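PDB 4ZGP: translation initiation factor eIF2 assembly protein from Schizosaccharomyces pombe, which acts as an ATP-dependent chaperone that binds the gamma subunit of eIF2 and allows it to assemble with the alpha and beta subunits. Local coordinates for residues A[193-198]-A[244-249]; A[204-209]-A[286-291]. All coordinates share one frame; numbering follows the deposited sequence.

Contacts 1 and 2 belong to one mixed five-stranded sheet, and their centres lie about 9 Å apart. Strands 193-199 and 202-208 follow each other in the chain and are antiparallel neighbours. Phe197 N lies 2.8 Å from Ala205 O, a probable hydrogen bond that joins the two contacts. Contact 1 sits deep in the sheet, against ADP. Contact 2 adds the short edge strand 287-289 on the far side of strand 202-208. Both reach the nucleotide: contact 1 through Glu193, Arg195 and Asp246, contact 2 through Arg209. The contacts meet at Arg209, beside the ADP phosphates. In the conformers given, Glu193 OE2 lies only 2.5 Å from Arg209 NH1, so the detail is doubtful.

Contact 1 (A[193-198]-A[244-249]); sequences EFRCFV and VFDVYI. With ADP (adenosine-5'-diphosphate), chain C.
Arg195 and Asp246 are a non-hydrogen-bonded pair on neighbouring antiparallel strands; their side chains lie side by side, pointing the same way. Their guanidinium and carboxylate planes are only 3° apart. The arginine grips side-on: NE reaches Asp246 OD1 at 2.7 Å, and NH2 reaches Asp246 OD2 at 2.8 Å. Both oxygens use their syn lone pairs, and both bonds are nearly straight. The Arg195 chain starts with CG anti to the backbone N (chi1 175°) and bends at chi3 (-70°), which turns the guanidinium edge to the acid. Its NH1 donates to Asp267 O, a further hold on the guanidinium. On the same face of the sheet, Val244 CG1 packs 3.5 Å from Arg195 CG and also lies over one face of the Phe197 ring. Glu193, modelled in two conformers, is given with OE1 accepting a hydrogen bond from ADP O3' at 2.7 Å, while OE2 is placed next to Arg209, itself modelled in two conformers.

The opposite face is apolar. Cys196 CB sits over the Phe245 ring, 3.6 Å from its centroid, and SG makes a sulfur-aromatic contact with the same face. Val198 CG2 meets that ring at its edge, 3.5 Å from Phe245 CE1. Helix 221-233 covers this side, with Ile228 on Cys196 and Leu227 on Ile249. Paired backbone bonds join Phe194 to Val247 and Cys196 to Phe245. This is an antiparallel pair from the core sheet of an ATP-grasp fold: one face lines the nucleotide site, the other packs against a helix.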
# COMPACT_ATOMS: atom_id res chain seq x y z
N GLU A 193 1.75 -5.64 12.16
CA GLU A 193 1.02 -5.10 11.02
C GLU A 193 -0.07 -6.09 10.62
O GLU A 193 0.13 -7.31 10.68
CB GLU A 193 1.94 -4.78 9.85
CG GLU A 193 1.50 -3.54 9.09
CD GLU A 193 1.91 -3.52 7.65
OE1 GLU A 193 2.98 -4.10 7.32
OE2 GLU A 193 1.16 -2.94 6.84
N PHE A 194 -1.21 -5.56 10.21
CA PHE A 194 -2.35 -6.43 9.88
C PHE A 194 -2.97 -6.02 8.55
O PHE A 194 -2.90 -4.86 8.16
CB PHE A 194 -3.43 -6.39 10.97
CG PHE A 194 -2.93 -6.81 12.32
CD1 PHE A 194 -2.95 -8.15 12.69
CD2 PHE A 194 -2.40 -5.86 13.20
CE1 PHE A 194 -2.46 -8.56 13.94
CE2 PHE A 194 -1.92 -6.27 14.48
CZ PHE A 194 -1.96 -7.61 14.84
N ARG A 195 -3.63 -6.98 7.90
CA ARG A 195 -4.40 -6.68 6.71
C ARG A 195 -5.87 -6.94 7.04
O ARG A 195 -6.19 -7.99 7.59
CB ARG A 195 -3.94 -7.54 5.54
CG ARG A 195 -4.80 -7.36 4.30
CD ARG A 195 -4.03 -7.68 3.03
NE ARG A 195 -3.01 -6.68 2.73
CZ ARG A 195 -2.25 -6.70 1.65
NH1 ARG A 195 -2.37 -7.69 0.77
NH2 ARG A 195 -1.35 -5.72 1.44
N CYS A 196 -6.73 -5.99 6.69
CA CYS A 196 -8.08 -5.91 7.25
C CYS A 196 -9.09 -5.78 6.12
O CYS A 196 -8.99 -4.91 5.26
CB CYS A 196 -8.21 -4.72 8.21
SG CYS A 196 -6.87 -4.62 9.45
N PHE A 197 -10.07 -6.66 6.15
CA PHE A 197 -10.95 -6.84 5.02
C PHE A 197 -12.33 -6.32 5.37
O PHE A 197 -12.88 -6.64 6.42
CB PHE A 197 -10.99 -8.33 4.63
CG PHE A 197 -9.65 -8.88 4.24
CD1 PHE A 197 -8.79 -9.40 5.20
CD2 PHE A 197 -9.26 -8.91 2.92
CE1 PHE A 197 -7.56 -9.92 4.82
CE2 PHE A 197 -8.03 -9.43 2.54
CZ PHE A 197 -7.18 -9.94 3.49
N VAL A 198 -12.86 -5.49 4.48
CA VAL A 198 -14.07 -4.76 4.74
C VAL A 198 -15.08 -5.05 3.64
O VAL A 198 -14.77 -4.93 2.47
CB VAL A 198 -13.82 -3.23 4.78
CG1 VAL A 198 -15.12 -2.49 4.98
CG2 VAL A 198 -12.81 -2.88 5.88
N VAL A 244 -9.77 -3.17 1.28
CA VAL A 244 -8.82 -3.84 2.16
C VAL A 244 -7.87 -2.78 2.70
O VAL A 244 -7.32 -2.05 1.91
CB VAL A 244 -8.04 -4.91 1.42
CG1 VAL A 244 -7.08 -5.63 2.35
CG2 VAL A 244 -9.03 -5.92 0.72
N PHE A 245 -7.69 -2.69 4.02
CA PHE A 245 -6.75 -1.68 4.52
C PHE A 245 -5.68 -2.33 5.37
O PHE A 245 -5.94 -3.33 6.04
CB PHE A 245 -7.49 -0.53 5.27
CG PHE A 245 -8.18 -0.90 6.57
CD1 PHE A 245 -9.46 -1.42 6.58
CD2 PHE A 245 -7.59 -0.60 7.78
CE1 PHE A 245 -10.10 -1.70 7.80
CE2 PHE A 245 -8.22 -0.87 9.00
CZ PHE A 245 -9.46 -1.43 9.01
N ASP A 246 -4.45 -1.82 5.28
CA ASP A 246 -3.34 -2.35 6.07
C ASP A 246 -3.11 -1.42 7.24
O ASP A 246 -3.24 -0.21 7.10
CB ASP A 246 -2.05 -2.49 5.24
CG ASP A 246 -2.16 -3.56 4.17
OD1 ASP A 246 -3.02 -4.46 4.29
OD2 ASP A 246 -1.39 -3.51 3.19
N VAL A 247 -2.82 -1.99 8.41
CA VAL A 247 -2.64 -1.18 9.60
C VAL A 247 -1.39 -1.60 10.36
O VAL A 247 -1.03 -2.76 10.35
CB VAL A 247 -3.82 -1.29 10.56
CG1 VAL A 247 -4.99 -0.67 9.93
CG2 VAL A 247 -4.11 -2.74 10.91
N TYR A 248 -0.74 -0.62 10.97
CA TYR A 248 0.39 -0.87 11.83
C TYR A 248 -0.01 -0.44 13.24
O TYR A 248 -0.42 0.69 13.46
CB TYR A 248 1.63 -0.11 11.37
CG TYR A 248 2.81 -0.29 12.30
CD1 TYR A 248 3.28 -1.55 12.61
CD2 TYR A 248 3.45 0.82 12.86
CE1 TYR A 248 4.38 -1.72 13.47
CE2 TYR A 248 4.56 0.65 13.71
CZ TYR A 248 5.01 -0.62 14.02
OH TYR A 248 6.09 -0.78 14.87
N ILE A 249 0.08 -1.36 14.20
CA ILE A 249 -0.38 -1.04 15.55
C ILE A 249 0.82 -1.09 16.47
O ILE A 249 1.51 -2.09 16.56
CB ILE A 249 -1.48 -2.01 16.02
CG1 ILE A 249 -2.69 -1.87 15.10
CG2 ILE A 249 -1.89 -1.68 17.47
CD1 ILE A 249 -3.86 -2.81 15.41
PB ADP C . 1.51 -2.84 0.07
O1B ADP C . 0.12 -2.48 0.59
O2B ADP C . 1.67 -2.65 -1.42
O3B ADP C . 1.99 -4.15 0.67
PA ADP C . 2.55 -1.04 2.09
O1A ADP C . 1.36 -1.55 2.86
O2A ADP C . 2.81 0.45 1.89
O3A ADP C . 2.53 -1.70 0.61
O5' ADP C . 3.85 -1.66 2.78
C5' ADP C . 4.56 -2.77 2.23
C4' ADP C . 5.54 -3.19 3.31
O4' ADP C . 6.61 -2.25 3.38
C3' ADP C . 4.86 -3.16 4.67
O3' ADP C . 4.47 -4.48 5.09
C2' ADP C . 5.88 -2.57 5.62
O2' ADP C . 6.54 -3.59 6.37
C1' ADP C . 6.89 -1.87 4.73
N9 ADP C . 6.68 -0.41 4.88
C8 ADP C . 5.69 0.30 4.30
N7 ADP C . 5.77 1.61 4.63
C5 ADP C . 6.84 1.76 5.44
C6 ADP C . 7.50 2.89 6.14
N6 ADP C . 6.99 4.14 6.02
N1 ADP C . 8.60 2.63 6.89
C2 ADP C . 9.09 1.37 6.99
N3 ADP C . 8.55 0.30 6.38
C4 ADP C . 7.44 0.43 5.60

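Contact 2 (A[204-209]-A[286-291]); sequences IAFCQR and PEIRLI. With ADP (adenosine-5'-diphosphate), chain C.
Phe206 uses both backbone polar groups on strand 287-289. Its N donates to Glu287 O at 3.0 Å, and its O accepts from Arg289 N at 3.1 Å. Two more bonds extend this parallel pairing: Glu287 N to Ile204 O, where the donor stands 37° out of the carbonyl plane, and Gln208 N to Arg289 O.

Beyond the end of strand 287-289, the Gln208 side chain takes over. It runs extended, with CG anti to the backbone N (chi1 -174°), and OE1 accepts from Ile291 N at 3.2 Å. A water donates both to Gln208 OE1 and to Ile291 O, each at 2.8 Å. Gln208 NE2 is used by Asp210 OD1 and Asn212 O, so the whole amide is held.

Phe206 and Ile288 lie side by side. Ile288 CG2 sits over one ring face, and CG1 comes 3.5 Å from Phe206 CE2. A serine in place of Phe206 would probably strip Ile288 of the ring it packs on and open a gap next to Ile228 of helix 221-233.

Arg289 NH2 makes a weak bond to Glu287 OE1 and a salt bridge with Glu275, while NH1 donates to Leu270 O. Next to the strand end, Arg209, modelled in two conformers, is given with NH2 donating to ADP O3B at 2.9 Å; its NH1 is doubtfully close to ADP O1A. The backbone bonds thus tie the C-terminal edge strand to the strand that leads into a phosphate-binding arginine.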
# COMPACT_ATOMS: atom_id res chain seq x y z
N ILE A 204 -15.00 -7.81 8.24
CA ILE A 204 -15.36 -9.22 8.22
C ILE A 204 -14.20 -10.13 8.62
O ILE A 204 -14.41 -11.27 9.05
CB ILE A 204 -15.88 -9.64 6.85
CG1 ILE A 204 -14.82 -9.39 5.76
CG2 ILE A 204 -17.18 -8.90 6.53
CD1 ILE A 204 -15.12 -10.03 4.43
N ALA A 205 -12.98 -9.61 8.50
CA ALA A 205 -11.78 -10.43 8.74
C ALA A 205 -10.54 -9.57 8.82
O ALA A 205 -10.47 -8.53 8.18
CB ALA A 205 -11.60 -11.45 7.63
N PHE A 206 -9.55 -10.03 9.58
CA PHE A 206 -8.20 -9.47 9.46
C PHE A 206 -7.17 -10.50 9.87
O PHE A 206 -7.48 -11.45 10.60
CB PHE A 206 -8.03 -8.16 10.28
CG PHE A 206 -7.98 -8.33 11.79
CD1 PHE A 206 -6.78 -8.56 12.46
CD2 PHE A 206 -9.13 -8.17 12.55
CE1 PHE A 206 -6.73 -8.67 13.83
CE2 PHE A 206 -9.09 -8.28 13.95
CZ PHE A 206 -7.89 -8.52 14.59
N CYS A 207 -5.96 -10.32 9.37
CA CYS A 207 -4.90 -11.26 9.66
C CYS A 207 -3.60 -10.54 9.83
O CYS A 207 -3.42 -9.42 9.37
CB CYS A 207 -4.77 -12.32 8.55
SG CYS A 207 -4.38 -11.76 6.88
N GLN A 208 -2.70 -11.19 10.54
CA GLN A 208 -1.31 -10.80 10.59
C GLN A 208 -0.74 -10.64 9.19
O GLN A 208 -1.01 -11.45 8.28
CB GLN A 208 -0.49 -11.83 11.38
CG GLN A 208 0.96 -11.43 11.61
CD GLN A 208 1.69 -12.38 12.53
OE1 GLN A 208 1.09 -13.31 13.08
NE2 GLN A 208 2.99 -12.16 12.70
N ARG A 209 0.07 -9.60 9.01
CA ARG A 209 0.55 -9.26 7.67
C ARG A 209 1.82 -10.00 7.27
O ARG A 209 2.00 -10.33 6.10
CB ARG A 209 0.77 -7.75 7.56
CG ARG A 209 -0.32 -7.06 6.79
CD ARG A 209 0.14 -6.68 5.40
NE ARG A 209 0.49 -5.26 5.35
CZ ARG A 209 1.08 -4.68 4.32
NH1 ARG A 209 1.34 -3.38 4.37
NH2 ARG A 209 1.41 -5.38 3.24
N PRO A 286 -15.42 -10.32 13.55
CA PRO A 286 -14.63 -10.64 12.37
C PRO A 286 -13.86 -11.93 12.57
O PRO A 286 -13.56 -12.28 13.72
CB PRO A 286 -13.66 -9.46 12.27
CG PRO A 286 -13.44 -9.07 13.71
CD PRO A 286 -14.81 -9.24 14.35
N GLU A 287 -13.53 -12.62 11.48
CA GLU A 287 -12.58 -13.73 11.56
C GLU A 287 -11.19 -13.18 11.77
O GLU A 287 -10.81 -12.23 11.11
CB GLU A 287 -12.60 -14.58 10.30
CG GLU A 287 -13.72 -15.60 10.26
CD GLU A 287 -13.49 -16.68 9.22
OE1 GLU A 287 -12.32 -17.09 9.01
OE2 GLU A 287 -14.47 -17.12 8.59
N ILE A 288 -10.42 -13.78 12.66
CA ILE A 288 -9.07 -13.31 12.91
C ILE A 288 -8.08 -14.43 12.71
O ILE A 288 -8.23 -15.50 13.30
CB ILE A 288 -8.95 -12.75 14.32
CG1 ILE A 288 -9.98 -11.63 14.52
CG2 ILE A 288 -7.52 -12.28 14.58
CD1 ILE A 288 -10.11 -11.19 15.98
N ARG A 289 -7.08 -14.23 11.86
CA ARG A 289 -6.05 -15.25 11.70
C ARG A 289 -4.66 -14.74 11.98
O ARG A 289 -4.27 -13.67 11.54
CB ARG A 289 -6.10 -15.85 10.31
CG ARG A 289 -7.36 -16.66 10.11
CD ARG A 289 -7.43 -17.28 8.76
NE ARG A 289 -8.75 -17.87 8.58
CZ ARG A 289 -9.19 -18.40 7.46
NH1 ARG A 289 -8.42 -18.46 6.39
NH2 ARG A 289 -10.43 -18.90 7.42
N LEU A 290 -3.91 -15.53 12.74
CA LEU A 290 -2.53 -15.22 13.05
C LEU A 290 -1.67 -16.36 12.55
O LEU A 290 -2.17 -17.46 12.35
CB LEU A 290 -2.34 -15.03 14.56
CG LEU A 290 -3.34 -14.10 15.23
CD1 LEU A 290 -3.21 -14.17 16.75
CD2 LEU A 290 -3.13 -12.68 14.70
N ILE A 291 -0.38 -16.09 12.35
CA ILE A 291 0.55 -17.15 11.96
C ILE A 291 0.66 -18.17 13.11
O ILE A 291 0.89 -17.80 14.25
CB ILE A 291 1.94 -16.56 11.62
CG1 ILE A 291 1.84 -15.64 10.40
CG2 ILE A 291 2.97 -17.67 11.40
CD1 ILE A 291 1.62 -16.37 9.08
PB ADP C . 1.51 -2.84 0.07
O1B ADP C . 0.12 -2.48 0.59
O2B ADP C . 1.67 -2.65 -1.42
O3B ADP C . 1.99 -4.15 0.67
PA ADP C . 2.55 -1.04 2.09
O1A ADP C . 1.36 -1.55 2.86
O2A ADP C . 2.81 0.45 1.89
O3A ADP C . 2.53 -1.70 0.61
O5' ADP C . 3.85 -1.66 2.78
C5' ADP C . 4.56 -2.77 2.23
C4' ADP C . 5.54 -3.19 3.31
O4' ADP C . 6.61 -2.25 3.38
C3' ADP C . 4.86 -3.16 4.67
O3' ADP C . 4.47 -4.48 5.09
C2' ADP C . 5.88 -2.57 5.62
O2' ADP C . 6.54 -3.59 6.37
C1' ADP C . 6.89 -1.87 4.73
N9 ADP C . 6.68 -0.41 4.88
C8 ADP C . 5.69 0.30 4.30
N7 ADP C . 5.77 1.61 4.63
C5 ADP C . 6.84 1.76 5.44
C6 ADP C . 7.50 2.89 6.14
N6 ADP C . 6.99 4.14 6.02
N1 ADP C . 8.60 2.63 6.89
C2 ADP C . 9.09 1.37 6.99
N3 ADP C . 8.55 0.30 6.38
C4 ADP C . 7.44 0.43 5.60
O HOH W 1 1.45 -15.21 15.14